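Local atomic coordinates of beta-1,4-exocellulase (Thermobifida fusca, PDB entry 4B4H), a protein that acts in cellulose degradation as a family 6 cellobiohydrolase, this chain being the catalytic domain of the longer enzyme. Residues A20-E25 / A407-L412; K11-P16 / L63-R68; V38-I43 / M57-H62; N257-E262 / V266-Q271. All coordinates share one frame; numbering follows the deposited sequence.

In the fold
Contacts 2 and 3 are neighbours, their centres 13 Å apart: both draw on helix 59-70, both reach the largely parallel sheet of the barrel through strand 75-81, and they meet through Tyr13 and His62. Contact 1 joins helix 16-24 to helix 406-414, bringing the two ends of the domain together some 21 Å from contact 2, centre to centre. Along the chain contacts 1 and 2 cross, since 11-16 runs into helix 16-24, while contact 3 is nested inside both. Contact 4 follows contacts 2 and 3 in series and is itself enclosed by contact 1; it belongs to helix 262-276 and its leading loop, about 32 Å from each of the others, centre to centre.

Contact 1 (A20-E25 / A407-L412); sequences AKAAAE and AQFREL
Phe409 is the residue of helix 406-414 that reaches across to Ala22, near the end of helix 16-24, and to Glu25 just beyond it. With CG anti to the backbone N (chi1 -178°), its ring stands out from the helix. Two parts of the ring are used. At the far end, CZ comes to 4.0 Å from Ala22 CB, a plain apolar touch; elsewhere on the ring, CD2 of Phe409 packs obliquely 3.6 Å from Glu25 CG, and CE2 lies 3.6 Å from Glu25 CB. Glu25 thus offers its methylenes rather than its charge, running alongside the ring in the reverse direction. Its chain bends at chi2 (-75°), and the carboxylate is gripped through OE2 by Ser406 OG, at the start of helix 406-414, and Trp404 NE1, just before it. Trp404 also meets the Phe409 ring. One residue on, Arg410 crosses Glu25 at about a right angle, yet only its aliphatic part comes close: CG is 4.1 Å from Glu25 OE1, whereas NE stays 5.4 Å from that oxygen, so any attraction is probably long-range. Such helix-to-helix packing joins the first helix of the family 6 catalytic domain to its last, the side chain of Phe409 about 8 Å from that of Glu357, a predicted substrate-binding residue.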
loop_
_atom_site.group_PDB
_atom_site.type_symbol
_atom_site.label_atom_id
_atom_site.label_comp_id
_atom_site.label_asym_id
_atom_site.label_seq_id
_atom_site.Cartn_x
_atom_site.Cartn_y
_atom_site.Cartn_z
ATOM N N ALA A 20 4.340 6.223 -20.347
ATOM C CA ALA A 20 5.305 6.940 -21.177
ATOM C C ALA A 20 6.685 7.025 -20.524
ATOM O O ALA A 20 7.699 7.047 -21.217
ATOM C CB ALA A 20 4.787 8.330 -21.527
ATOM N N LYS A 21 6.726 7.046 -19.193
ATOM C CA LYS A 21 8.006 7.052 -18.476
ATOM C C LYS A 21 8.647 5.664 -18.410
ATOM O O LYS A 21 9.871 5.543 -18.420
ATOM C CB LYS A 21 7.839 7.621 -17.066
ATOM C CG LYS A 21 7.239 9.008 -17.035
ATOM C CD LYS A 21 6.965 9.442 -15.608
ATOM C CE LYS A 21 6.970 10.958 -15.515
ATOM N NZ LYS A 21 5.810 11.572 -16.217
ATOM N N ALA A 22 7.811 4.629 -18.344
ATOM C CA ALA A 22 8.265 3.246 -18.282
ATOM C C ALA A 22 8.837 2.801 -19.627
ATOM O O ALA A 22 9.952 2.262 -19.684
ATOM C CB ALA A 22 7.118 2.336 -17.854
ATOM N N ALA A 23 8.087 3.068 -20.700
ATOM C CA ALA A 23 8.499 2.710 -22.064
ATOM C C ALA A 23 9.768 3.433 -22.510
ATOM O O ALA A 23 10.466 2.952 -23.406
ATOM C CB ALA A 23 7.369 2.966 -23.058
ATOM N N ALA A 24 10.052 4.584 -21.895
ATOM C CA ALA A 24 11.233 5.383 -22.234
ATOM C C ALA A 24 12.533 4.818 -21.673
ATOM O O ALA A 24 13.615 5.120 -22.178
ATOM C CB ALA A 24 11.055 6.814 -21.770
ATOM N N GLU A 25 12.434 4.021 -20.613
ATOM C CA GLU A 25 13.610 3.376 -20.034
ATOM C C GLU A 25 14.010 2.155 -20.845
ATOM O O GLU A 25 13.143 1.447 -21.349
ATOM C CB GLU A 25 13.333 2.958 -18.594
ATOM C CG GLU A 25 13.044 4.129 -17.675
ATOM C CD GLU A 25 14.284 4.919 -17.307
ATOM O OE1 GLU A 25 15.413 4.475 -17.618
ATOM O OE2 GLU A 25 14.130 5.991 -16.687
ATOM N N ALA A 407 17.379 5.217 -11.894
ATOM C CA ALA A 407 18.186 4.200 -11.234
ATOM C C ALA A 407 17.314 3.122 -10.557
ATOM O O ALA A 407 17.553 1.923 -10.737
ATOM C CB ALA A 407 19.165 4.833 -10.250
ATOM N N GLN A 408 16.277 3.538 -9.837
ATOM C CA GLN A 408 15.378 2.586 -9.189
ATOM C C GLN A 408 14.538 1.785 -10.180
ATOM O O GLN A 408 14.311 0.596 -9.964
ATOM C CB GLN A 408 14.462 3.298 -8.194
ATOM C CG GLN A 408 13.753 2.372 -7.210
ATOM C CD GLN A 408 12.525 3.005 -6.580
ATOM O OE1 GLN A 408 11.875 3.859 -7.174
ATOM N NE2 GLN A 408 12.206 2.575 -5.370
ATOM N N PHE A 409 14.065 2.426 -11.246
ATOM C CA PHE A 409 13.291 1.676 -12.239
ATOM C C PHE A 409 14.132 0.597 -12.936
ATOM O O PHE A 409 13.695 -0.547 -13.076
ATOM C CB PHE A 409 12.604 2.586 -13.263
ATOM C CG PHE A 409 11.759 1.835 -14.255
ATOM C CD1 PHE A 409 10.409 1.567 -13.997
ATOM C CD2 PHE A 409 12.314 1.397 -15.459
ATOM C CE1 PHE A 409 9.639 0.873 -14.923
ATOM C CE2 PHE A 409 11.544 0.692 -16.375
ATOM C CZ PHE A 409 10.210 0.441 -16.107
ATOM N N ARG A 410 15.329 0.962 -13.386
ATOM C CA ARG A 410 16.235 -0.028 -13.986
ATOM C C ARG A 410 16.516 -1.223 -13.066
ATOM O O ARG A 410 16.536 -2.372 -13.520
ATOM C CB ARG A 410 17.555 0.620 -14.420
ATOM C CG ARG A 410 17.402 1.563 -15.594
ATOM C CD ARG A 410 18.591 2.492 -15.713
ATOM N NE ARG A 410 19.842 1.822 -16.069
ATOM C CZ ARG A 410 21.045 2.202 -15.633
ATOM N NH1 ARG A 410 21.165 3.236 -14.806
ATOM N NH2 ARG A 410 22.132 1.547 -16.013
ATOM N N GLU A 411 16.748 -0.961 -11.784
ATOM C CA GLU A 411 16.957 -2.007 -10.790
ATOM C C GLU A 411 15.707 -2.847 -10.575
ATOM O O GLU A 411 15.769 -4.085 -10.587
ATOM C CB GLU A 411 17.411 -1.429 -9.452
ATOM C CG GLU A 411 17.761 -2.510 -8.446
ATOM C CD GLU A 411 18.395 -1.972 -7.187
ATOM O OE1 GLU A 411 17.697 -1.315 -6.378
ATOM O OE2 GLU A 411 19.597 -2.239 -6.995
ATOM N N LEU A 412 14.573 -2.177 -10.379
ATOM C CA LEU A 412 13.298 -2.878 -10.224
ATOM C C LEU A 412 13.055 -3.774 -11.414
ATOM O O LEU A 412 12.625 -4.903 -11.245
ATOM C CB LEU A 412 12.121 -1.914 -10.046
ATOM C CG LEU A 412 12.013 -1.149 -8.715
ATOM C CD1 LEU A 412 11.023 0.004 -8.789
ATOM C CD2 LEU A 412 11.690 -2.042 -7.521
#

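Contact 2 (K11-P16 / L63-R68); sequences KLYVNP and LEEAVR
Tyr13 lies across helix 59-70 at Ala66 and Glu65, and its side chain can be traced atom by atom. From CB, a first torsion that sets CG anti to the backbone N (chi1 -176°) brings the ring up to the helix. CD1 then rests 3.6 Å from Ala66 CB, while CE1 reaches Ala66 N at 3.5 Å and also approaches Glu65 CG at 3.7 Å. At the tip, OH lies 3.6 Å from Glu65 CG, with the Glu65 methylenes set at the ring edge; the polar partner of Tyr13 OH is His62 ND1, to which it is hydrogen-bonded. The Glu65 carboxylate plane stands 77° from the ring. A bend at chi2 turns the carboxylate of Glu65 past Pro16, whose CG is 3.8 Å from Glu65 CG, and its oxygens serve Arg68 NH1 in a salt bridge (OE1, 3.5 Å) and Gln69 NE2 (OE2). Strand 75-81 closes the interface, Ile77 touching Tyr13 and Leu75 touching Ala66, while Leu63 of helix 59-70 packs on helix 103-121.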
loop_
_atom_site.group_PDB
_atom_site.type_symbol
_atom_site.label_atom_id
_atom_site.label_comp_id
_atom_site.label_asym_id
_atom_site.label_seq_id
_atom_site.Cartn_x
_atom_site.Cartn_y
_atom_site.Cartn_z
ATOM N N LYS A 11 -11.169 -5.466 -18.148
ATOM C CA LYS A 11 -9.901 -4.889 -18.572
ATOM C C LYS A 11 -9.396 -3.975 -17.450
ATOM O O LYS A 11 -10.192 -3.464 -16.659
ATOM C CB LYS A 11 -10.078 -4.051 -19.846
ATOM C CG LYS A 11 -10.079 -4.824 -21.162
ATOM C CD LYS A 11 -11.489 -4.993 -21.700
ATOM C CE LYS A 11 -11.568 -4.677 -23.185
ATOM N NZ LYS A 11 -12.790 -5.228 -23.838
ATOM N N LEU A 12 -8.090 -3.766 -17.380
ATOM C CA LEU A 12 -7.527 -2.860 -16.384
ATOM C C LEU A 12 -6.992 -1.578 -17.026
ATOM O O LEU A 12 -6.348 -1.612 -18.072
ATOM C CB LEU A 12 -6.434 -3.547 -15.543
ATOM C CG LEU A 12 -6.624 -5.020 -15.130
ATOM C CD1 LEU A 12 -5.360 -5.556 -14.459
ATOM C CD2 LEU A 12 -7.856 -5.247 -14.253
ATOM N N TYR A 13 -7.264 -0.447 -16.375
ATOM C CA TYR A 13 -6.770 0.864 -16.814
ATOM C C TYR A 13 -5.251 0.881 -17.003
ATOM O O TYR A 13 -4.529 0.338 -16.174
ATOM C CB TYR A 13 -7.127 1.924 -15.767
ATOM C CG TYR A 13 -6.749 3.333 -16.148
ATOM C CD1 TYR A 13 -7.315 3.942 -17.264
ATOM C CD2 TYR A 13 -5.804 4.056 -15.409
ATOM C CE1 TYR A 13 -6.980 5.231 -17.624
ATOM C CE2 TYR A 13 -5.460 5.357 -15.762
ATOM C CZ TYR A 13 -6.051 5.931 -16.889
ATOM O OH TYR A 13 -5.763 7.219 -17.288
ATOM N N VAL A 14 -4.780 1.525 -18.072
ATOM C CA VAL A 14 -3.341 1.805 -18.240
ATOM C C VAL A 14 -3.150 3.324 -18.210
ATOM O O VAL A 14 -3.727 4.056 -19.018
ATOM C CB VAL A 14 -2.746 1.189 -19.537
ATOM C CG1 VAL A 14 -1.249 1.457 -19.648
ATOM C CG2 VAL A 14 -2.987 -0.313 -19.572
ATOM N N ASN A 15 -2.342 3.798 -17.269
ATOM C CA ASN A 15 -2.143 5.233 -17.094
ATOM C C ASN A 15 -1.158 5.720 -18.138
ATOM O O ASN A 15 0.021 5.341 -18.093
ATOM C CB ASN A 15 -1.644 5.536 -15.680
ATOM C CG ASN A 15 -1.378 7.016 -15.442
ATOM O OD1 ASN A 15 -1.424 7.827 -16.369
ATOM N ND2 ASN A 15 -1.081 7.371 -14.199
ATOM N N PRO A 16 -1.633 6.548 -19.096
ATOM C CA PRO A 16 -0.770 6.953 -20.207
ATOM C C PRO A 16 0.452 7.724 -19.715
ATOM O O PRO A 16 1.536 7.571 -20.268
ATOM C CB PRO A 16 -1.658 7.891 -21.038
ATOM C CG PRO A 16 -3.050 7.694 -20.540
ATOM C CD PRO A 16 -2.914 7.279 -19.107
ATOM N N LEU A 63 -10.421 9.348 -15.705
ATOM C CA LEU A 63 -11.659 8.577 -15.811
ATOM C C LEU A 63 -12.203 8.513 -17.239
ATOM O O LEU A 63 -12.668 7.457 -17.688
ATOM C CB LEU A 63 -12.712 9.106 -14.833
ATOM C CG LEU A 63 -12.342 8.947 -13.352
ATOM C CD1 LEU A 63 -13.431 9.592 -12.517
ATOM C CD2 LEU A 63 -12.146 7.488 -12.969
ATOM N N GLU A 64 -12.126 9.640 -17.940
ATOM C CA GLU A 64 -12.421 9.727 -19.374
ATOM C C GLU A 64 -11.547 8.775 -20.183
ATOM O O GLU A 64 -12.035 8.101 -21.089
ATOM C CB GLU A 64 -12.264 11.167 -19.872
ATOM C CG GLU A 64 -13.371 12.087 -19.378
ATOM C CD GLU A 64 -13.382 13.448 -20.046
ATOM O OE1 GLU A 64 -12.340 13.865 -20.591
ATOM O OE2 GLU A 64 -14.441 14.116 -20.004
ATOM N N GLU A 65 -10.260 8.719 -19.850
ATOM C CA GLU A 65 -9.350 7.796 -20.525
ATOM C C GLU A 65 -9.742 6.348 -20.239
ATOM O O GLU A 65 -9.736 5.497 -21.145
ATOM C CB GLU A 65 -7.890 8.098 -20.153
ATOM C CG GLU A 65 -6.843 7.168 -20.771
ATOM C CD GLU A 65 -6.719 7.278 -22.293
ATOM O OE1 GLU A 65 -7.405 8.120 -22.909
ATOM O OE2 GLU A 65 -5.922 6.511 -22.887
ATOM N N ALA A 66 -10.092 6.050 -18.984
ATOM C CA ALA A 66 -10.552 4.701 -18.641
ATOM C C ALA A 66 -11.792 4.265 -19.445
ATOM O O ALA A 66 -11.888 3.109 -19.899
ATOM C CB ALA A 66 -10.809 4.573 -17.142
ATOM N N VAL A 67 -12.737 5.192 -19.609
ATOM C CA VAL A 67 -13.962 4.961 -20.390
ATOM C C VAL A 67 -13.587 4.633 -21.840
ATOM O O VAL A 67 -14.053 3.638 -22.409
ATOM C CB VAL A 67 -14.921 6.177 -20.305
ATOM C CG1 VAL A 67 -15.975 6.138 -21.390
ATOM C CG2 VAL A 67 -15.593 6.217 -18.945
ATOM N N ARG A 68 -12.711 5.449 -22.414
ATOM C CA ARG A 68 -12.227 5.210 -23.766
ATOM C C ARG A 68 -11.580 3.834 -23.904
ATOM O O ARG A 68 -11.887 3.101 -24.843
ATOM C CB ARG A 68 -11.274 6.323 -24.179
ATOM C CG ARG A 68 -10.746 6.234 -25.603
ATOM C CD ARG A 68 -9.890 7.452 -25.926
ATOM N NE ARG A 68 -10.716 8.639 -26.136
ATOM C CZ ARG A 68 -10.975 9.570 -25.216
ATOM N NH1 ARG A 68 -10.474 9.471 -23.984
ATOM N NH2 ARG A 68 -11.751 10.596 -25.532
#

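Contact 3 (V38-I43 / M57-H62); sequences VWLDRI and MGLRDH
Val38 places its CG2 methyl over the centre of the His62 ring, a CH-pi contact with the carbon 3.5 Å from the centroid and 12° off the ring normal. The other methyl, CG1, set anti to the backbone N, sits over the same face, above His62 CD2 at 3.5 Å. On the opposite face Met57 CB lies 3.4 Å from the plane, displaced toward the rim, so aliphatic groups flank the imidazole on both faces, and its bond to Tyr13 would oppose rotation of the ring. Further along, Leu40 and Leu59 cross at about a right angle and touch methyl to methyl, CD1 of Leu40 lying 3.8 Å from CD2 of Leu59. Both leucines also pack on Val79. One step outward, the helix start is secured by Asp61, whose OD2 accepts from Gly58 N at 3.2 Å on its anti side; Gly58 is the N-cap, so this is one half of a capping box. Strand 38-40 is fixed by backbone bonds of Val38 and Leu40 to strand 75-81. Strand 38-40, helix 59-70 and parallel strand 75-81 form a beta-alpha-beta crossover of the family 6 barrel, in which strand 38-40 also bears Trp39, a predicted substrate-binding residue.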
loop_
_atom_site.group_PDB
_atom_site.type_symbol
_atom_site.label_atom_id
_atom_site.label_comp_id
_atom_site.label_asym_id
_atom_site.label_seq_id
_atom_site.Cartn_x
_atom_site.Cartn_y
_atom_site.Cartn_z
ATOM N N VAL A 38 -4.003 5.504 -9.931
ATOM C CA VAL A 38 -3.828 6.947 -10.014
ATOM C C VAL A 38 -3.910 7.453 -8.585
ATOM O O VAL A 38 -4.853 7.137 -7.872
ATOM C CB VAL A 38 -4.907 7.599 -10.912
ATOM C CG1 VAL A 38 -4.933 9.117 -10.725
ATOM C CG2 VAL A 38 -4.681 7.219 -12.378
ATOM N N TRP A 39 -2.897 8.203 -8.164
ATOM C CA TRP A 39 -2.803 8.662 -6.773
ATOM C C TRP A 39 -3.330 10.049 -6.563
ATOM O O TRP A 39 -2.779 11.022 -7.089
ATOM C CB TRP A 39 -1.366 8.598 -6.292
ATOM C CG TRP A 39 -0.901 7.192 -6.036
ATOM C CD1 TRP A 39 -0.835 6.134 -6.948
ATOM C CD2 TRP A 39 -0.446 6.611 -4.761
ATOM N NE1 TRP A 39 -0.390 4.993 -6.335
ATOM C CE2 TRP A 39 -0.122 5.202 -5.043
ATOM C CE3 TRP A 39 -0.252 7.103 -3.477
ATOM C CZ2 TRP A 39 0.351 4.345 -4.064
ATOM C CZ3 TRP A 39 0.233 6.230 -2.497
ATOM C CH2 TRP A 39 0.534 4.885 -2.789
ATOM N N LEU A 40 -4.394 10.167 -5.779
ATOM C CA LEU A 40 -4.867 11.503 -5.412
ATOM C C LEU A 40 -4.332 11.841 -4.022
ATOM O O LEU A 40 -5.013 11.667 -3.009
ATOM C CB LEU A 40 -6.396 11.634 -5.507
ATOM C CG LEU A 40 -7.135 11.103 -6.753
ATOM C CD1 LEU A 40 -8.632 11.391 -6.696
ATOM C CD2 LEU A 40 -6.569 11.616 -8.074
ATOM N N ASP A 41 -3.074 12.269 -3.993
ATOM C CA ASP A 41 -2.332 12.424 -2.756
ATOM C C ASP A 41 -2.295 13.869 -2.283
ATOM O O ASP A 41 -1.586 14.199 -1.329
ATOM C CB ASP A 41 -0.921 11.853 -2.917
ATOM C CG ASP A 41 -0.096 12.592 -3.960
ATOM O OD1 ASP A 41 -0.643 13.059 -4.988
ATOM O OD2 ASP A 41 1.132 12.699 -3.754
ATOM N N ARG A 42 -3.061 14.723 -2.960
ATOM C CA ARG A 42 -3.224 16.117 -2.543
ATOM C C ARG A 42 -4.414 16.718 -3.285
ATOM O O ARG A 42 -4.863 16.171 -4.293
ATOM C CB ARG A 42 -1.937 16.934 -2.753
ATOM C CG ARG A 42 -1.400 16.926 -4.177
ATOM C CD ARG A 42 0.047 17.386 -4.241
ATOM N NE ARG A 42 0.452 17.638 -5.623
ATOM C CZ ARG A 42 0.670 16.686 -6.524
ATOM N NH1 ARG A 42 0.525 15.410 -6.198
ATOM N NH2 ARG A 42 1.034 17.012 -7.756
ATOM N N ILE A 43 -4.939 17.827 -2.762
ATOM C CA ILE A 43 -6.120 18.485 -3.335
ATOM C C ILE A 43 -5.933 18.785 -4.831
ATOM O O ILE A 43 -6.871 18.623 -5.618
ATOM C CB ILE A 43 -6.529 19.753 -2.535
ATOM C CG1 ILE A 43 -7.066 19.365 -1.141
ATOM C CG2 ILE A 43 -7.568 20.575 -3.298
ATOM C CD1 ILE A 43 -7.260 20.523 -0.178
ATOM N N MET A 57 -3.119 15.467 -16.048
ATOM C CA MET A 57 -4.350 14.695 -15.954
ATOM C C MET A 57 -4.942 14.752 -14.546
ATOM O O MET A 57 -4.312 14.316 -13.574
ATOM C CB MET A 57 -4.124 13.228 -16.338
ATOM C CG MET A 57 -3.672 12.972 -17.768
ATOM S SD MET A 57 -3.829 11.215 -18.171
ATOM C CE MET A 57 -5.566 11.070 -18.567
ATOM N N GLY A 58 -6.151 15.293 -14.447
ATOM C CA GLY A 58 -6.904 15.244 -13.205
ATOM C C GLY A 58 -7.716 13.973 -13.157
ATOM O O GLY A 58 -7.660 13.140 -14.080
ATOM N N LEU A 59 -8.478 13.815 -12.076
ATOM C CA LEU A 59 -9.306 12.629 -11.913
ATOM C C LEU A 59 -10.242 12.470 -13.107
ATOM O O LEU A 59 -10.346 11.373 -13.671
ATOM C CB LEU A 59 -10.104 12.656 -10.605
ATOM C CG LEU A 59 -10.971 11.410 -10.358
ATOM C CD1 LEU A 59 -10.200 10.096 -10.464
ATOM C CD2 LEU A 59 -11.688 11.491 -9.019
ATOM N N ARG A 60 -10.904 13.565 -13.490
ATOM C CA ARG A 60 -11.835 13.551 -14.614
ATOM C C ARG A 60 -11.118 13.073 -15.879
ATOM O O ARG A 60 -11.620 12.218 -16.595
ATOM C CB ARG A 60 -12.458 14.939 -14.819
ATOM C CG ARG A 60 -13.318 15.048 -16.069
ATOM C CD ARG A 60 -14.132 16.329 -16.091
ATOM N NE ARG A 60 -14.829 16.493 -17.362
ATOM C CZ ARG A 60 -14.235 16.892 -18.481
ATOM N NH1 ARG A 60 -12.938 17.167 -18.475
ATOM N NH2 ARG A 60 -14.931 17.016 -19.603
ATOM N N ASP A 61 -9.928 13.625 -16.120
ATOM C CA ASP A 61 -9.063 13.215 -17.236
ATOM C C ASP A 61 -8.741 11.716 -17.258
ATOM O O ASP A 61 -8.859 11.079 -18.309
ATOM C CB ASP A 61 -7.745 14.007 -17.245
ATOM C CG ASP A 61 -7.887 15.408 -17.811
ATOM O OD1 ASP A 61 -8.743 15.631 -18.698
ATOM O OD2 ASP A 61 -7.117 16.296 -17.360
ATOM N N HIS A 62 -8.321 11.153 -16.117
ATOM C CA HIS A 62 -8.055 9.707 -16.051
ATOM C C HIS A 62 -9.293 8.875 -16.229
ATOM O O HIS A 62 -9.242 7.786 -16.803
ATOM C CB HIS A 62 -7.400 9.307 -14.731
ATOM C CG HIS A 62 -5.945 9.688 -14.625
ATOM N ND1 HIS A 62 -4.974 9.030 -15.296
ATOM C CD2 HIS A 62 -5.309 10.681 -13.886
ATOM C CE1 HIS A 62 -3.777 9.568 -14.995
ATOM N NE2 HIS A 62 -3.984 10.590 -14.143
#

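Contact 4 (N257-E262 / V266-Q271); sequences NQYVDE and VQDLRQ
Tyr259 and Asp268 meet with the phenol ring and the carboxylate turned 74° apart. The Tyr259 hydroxyl donates over 2.9 Å to Asp268 OD2, which accepts through its anti lone pair, the one away from the other oxygen. OD2 lies in the ring plane, at its edge, so Tyr259 CE1 also comes within 3.1 Å of it; Asp268 CB is 3.2 Å from Tyr259 OH. A first torsion of -44° leaves CG anti to the carbonyl carbon and points the phenol at the helix, while Gln258 CB covers one face of the ring, 3.5 Å from its plane. The backbone beneath is shaped by an Asx turn in which Asn257 OD1 accepts from Tyr259 N at 3.1 Å. Together these residues form the lead-in to helix 262-276, where Asp261 is the N-cap: its side chain caps a backbone N of the first turn and OD1 also binds Ser264 OG. Glu262 O then takes the first-turn helical bond from Val266 N, 2.8 Å long and nearly straight at 174°. Val266 CG2 also comes to 3.5 Å from Glu262 O. The side chain of the buried Glu262 turns elsewhere, OE1 to Ser224 OG and OE2 to His189 N, and comes within about 3 Å, nearest atoms, of that of His188, a predicted substrate-binding residue. On the helix side, Val266 packs against Met284 of strand 283-287.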
loop_
_atom_site.group_PDB
_atom_site.type_symbol
_atom_site.label_atom_id
_atom_site.label_comp_id
_atom_site.label_asym_id
_atom_site.label_seq_id
_atom_site.Cartn_x
_atom_site.Cartn_y
_atom_site.Cartn_z
ATOM N N ASN A 257 6.565 -12.629 14.859
ATOM C CA ASN A 257 5.424 -12.321 14.028
ATOM C C ASN A 257 4.693 -13.623 13.742
ATOM O O ASN A 257 5.313 -14.685 13.640
ATOM C CB ASN A 257 5.910 -11.701 12.718
ATOM C CG ASN A 257 4.866 -10.831 12.053
ATOM O OD1 ASN A 257 3.721 -11.251 11.845
ATOM N ND2 ASN A 257 5.264 -9.622 11.682
ATOM N N GLN A 258 3.378 -13.547 13.623
ATOM C CA GLN A 258 2.589 -14.726 13.242
ATOM C C GLN A 258 2.762 -15.114 11.779
ATOM O O GLN A 258 2.384 -16.228 11.381
ATOM C CB GLN A 258 1.112 -14.494 13.531
ATOM C CG GLN A 258 0.804 -14.330 15.000
ATOM C CD GLN A 258 -0.648 -14.032 15.254
ATOM O OE1 GLN A 258 -1.366 -14.866 15.804
ATOM N NE2 GLN A 258 -1.094 -12.834 14.873
ATOM N N TYR A 259 3.296 -14.187 10.986
ATOM C CA TYR A 259 3.395 -14.346 9.538
ATOM C C TYR A 259 4.778 -13.959 9.049
ATOM O O TYR A 259 5.430 -13.092 9.638
ATOM C CB TYR A 259 2.323 -13.493 8.835
ATOM C CG TYR A 259 0.970 -13.603 9.502
ATOM C CD1 TYR A 259 0.156 -14.713 9.269
ATOM C CD2 TYR A 259 0.522 -12.632 10.398
ATOM C CE1 TYR A 259 -1.075 -14.842 9.886
ATOM C CE2 TYR A 259 -0.712 -12.748 11.025
ATOM C CZ TYR A 259 -1.506 -13.863 10.774
ATOM O OH TYR A 259 -2.721 -13.981 11.417
ATOM N N VAL A 260 5.201 -14.610 7.967
ATOM C CA VAL A 260 6.416 -14.267 7.220
ATOM C C VAL A 260 6.128 -13.709 5.809
ATOM O O VAL A 260 7.051 -13.407 5.048
ATOM C CB VAL A 260 7.369 -15.485 7.080
ATOM C CG1 VAL A 260 7.711 -16.060 8.443
ATOM C CG2 VAL A 260 6.764 -16.570 6.190
ATOM N N ASP A 261 4.849 -13.597 5.462
ATOM C CA ASP A 261 4.453 -13.097 4.138
ATOM C C ASP A 261 3.047 -12.494 4.138
ATOM O O ASP A 261 2.302 -12.632 5.103
ATOM C CB ASP A 261 4.638 -14.178 3.056
ATOM C CG ASP A 261 3.843 -15.447 3.324
ATOM O OD1 ASP A 261 2.685 -15.373 3.793
ATOM O OD2 ASP A 261 4.387 -16.529 3.033
ATOM N N GLU A 262 2.688 -11.837 3.039
ATOM C CA GLU A 262 1.435 -11.089 2.955
ATOM C C GLU A 262 0.212 -11.972 2.749
ATOM O O GLU A 262 -0.872 -11.678 3.262
ATOM C CB GLU A 262 1.509 -10.046 1.834
ATOM C CG GLU A 262 2.429 -8.868 2.128
ATOM C CD GLU A 262 1.983 -8.089 3.353
ATOM O OE1 GLU A 262 0.968 -7.386 3.283
ATOM O OE2 GLU A 262 2.630 -8.207 4.412
ATOM N N VAL A 266 -3.148 -11.572 4.972
ATOM C CA VAL A 266 -4.488 -11.120 4.522
ATOM C C VAL A 266 -5.570 -12.211 4.592
ATOM O O VAL A 266 -6.742 -11.901 4.798
ATOM C CB VAL A 266 -4.499 -10.425 3.127
ATOM C CG1 VAL A 266 -3.572 -9.215 3.141
ATOM C CG2 VAL A 266 -4.137 -11.396 2.011
ATOM N N GLN A 267 -5.178 -13.475 4.456
ATOM C CA GLN A 267 -6.170 -14.551 4.587
ATOM C C GLN A 267 -6.689 -14.680 6.015
ATOM O O GLN A 267 -7.897 -14.785 6.226
ATOM C CB GLN A 267 -5.668 -15.881 4.037
ATOM C CG GLN A 267 -5.588 -15.906 2.520
ATOM C CD GLN A 267 -5.037 -17.218 2.001
ATOM O OE1 GLN A 267 -4.227 -17.866 2.672
ATOM N NE2 GLN A 267 -5.481 -17.628 0.825
ATOM N N ASP A 268 -5.778 -14.643 6.983
ATOM C CA ASP A 268 -6.175 -14.615 8.396
ATOM C C ASP A 268 -6.946 -13.344 8.743
ATOM O O ASP A 268 -7.981 -13.414 9.386
ATOM C CB ASP A 268 -4.954 -14.773 9.311
ATOM C CG ASP A 268 -4.595 -16.234 9.562
ATOM O OD1 ASP A 268 -5.208 -17.135 8.948
ATOM O OD2 ASP A 268 -3.702 -16.499 10.387
ATOM N N LEU A 269 -6.456 -12.194 8.281
ATOM C CA LEU A 269 -7.121 -10.917 8.529
ATOM C C LEU A 269 -8.554 -10.934 7.991
ATOM O O LEU A 269 -9.479 -10.484 8.677
ATOM C CB LEU A 269 -6.304 -9.762 7.937
ATOM C CG LEU A 269 -6.677 -8.315 8.264
ATOM C CD1 LEU A 269 -6.290 -7.922 9.684
ATOM C CD2 LEU A 269 -6.025 -7.391 7.248
ATOM N N ARG A 270 -8.731 -11.497 6.786
ATOM C CA ARG A 270 -10.044 -11.577 6.137
ATOM C C ARG A 270 -11.061 -12.280 7.041
ATOM O O ARG A 270 -12.180 -11.791 7.225
ATOM C CB ARG A 270 -9.950 -12.279 4.778
ATOM C CG ARG A 270 -11.247 -12.206 3.998
ATOM C CD ARG A 270 -11.228 -13.100 2.775
ATOM N NE ARG A 270 -12.535 -13.074 2.130
ATOM C CZ ARG A 270 -13.563 -13.844 2.482
ATOM N NH1 ARG A 270 -13.439 -14.721 3.470
ATOM N NH2 ARG A 270 -14.718 -13.737 1.835
ATOM N N GLN A 271 -10.647 -13.406 7.617
ATOM C CA GLN A 271 -11.471 -14.160 8.565
ATOM C C GLN A 271 -11.752 -13.386 9.852
ATOM O O GLN A 271 -12.891 -13.323 10.301
ATOM C CB GLN A 271 -10.866 -15.544 8.858
ATOM C CG GLN A 271 -10.994 -16.558 7.719
ATOM C CD GLN A 271 -12.314 -16.464 6.965
ATOM O OE1 GLN A 271 -13.397 -16.416 7.563
ATOM N NE2 GLN A 271 -12.228 -16.424 5.642
#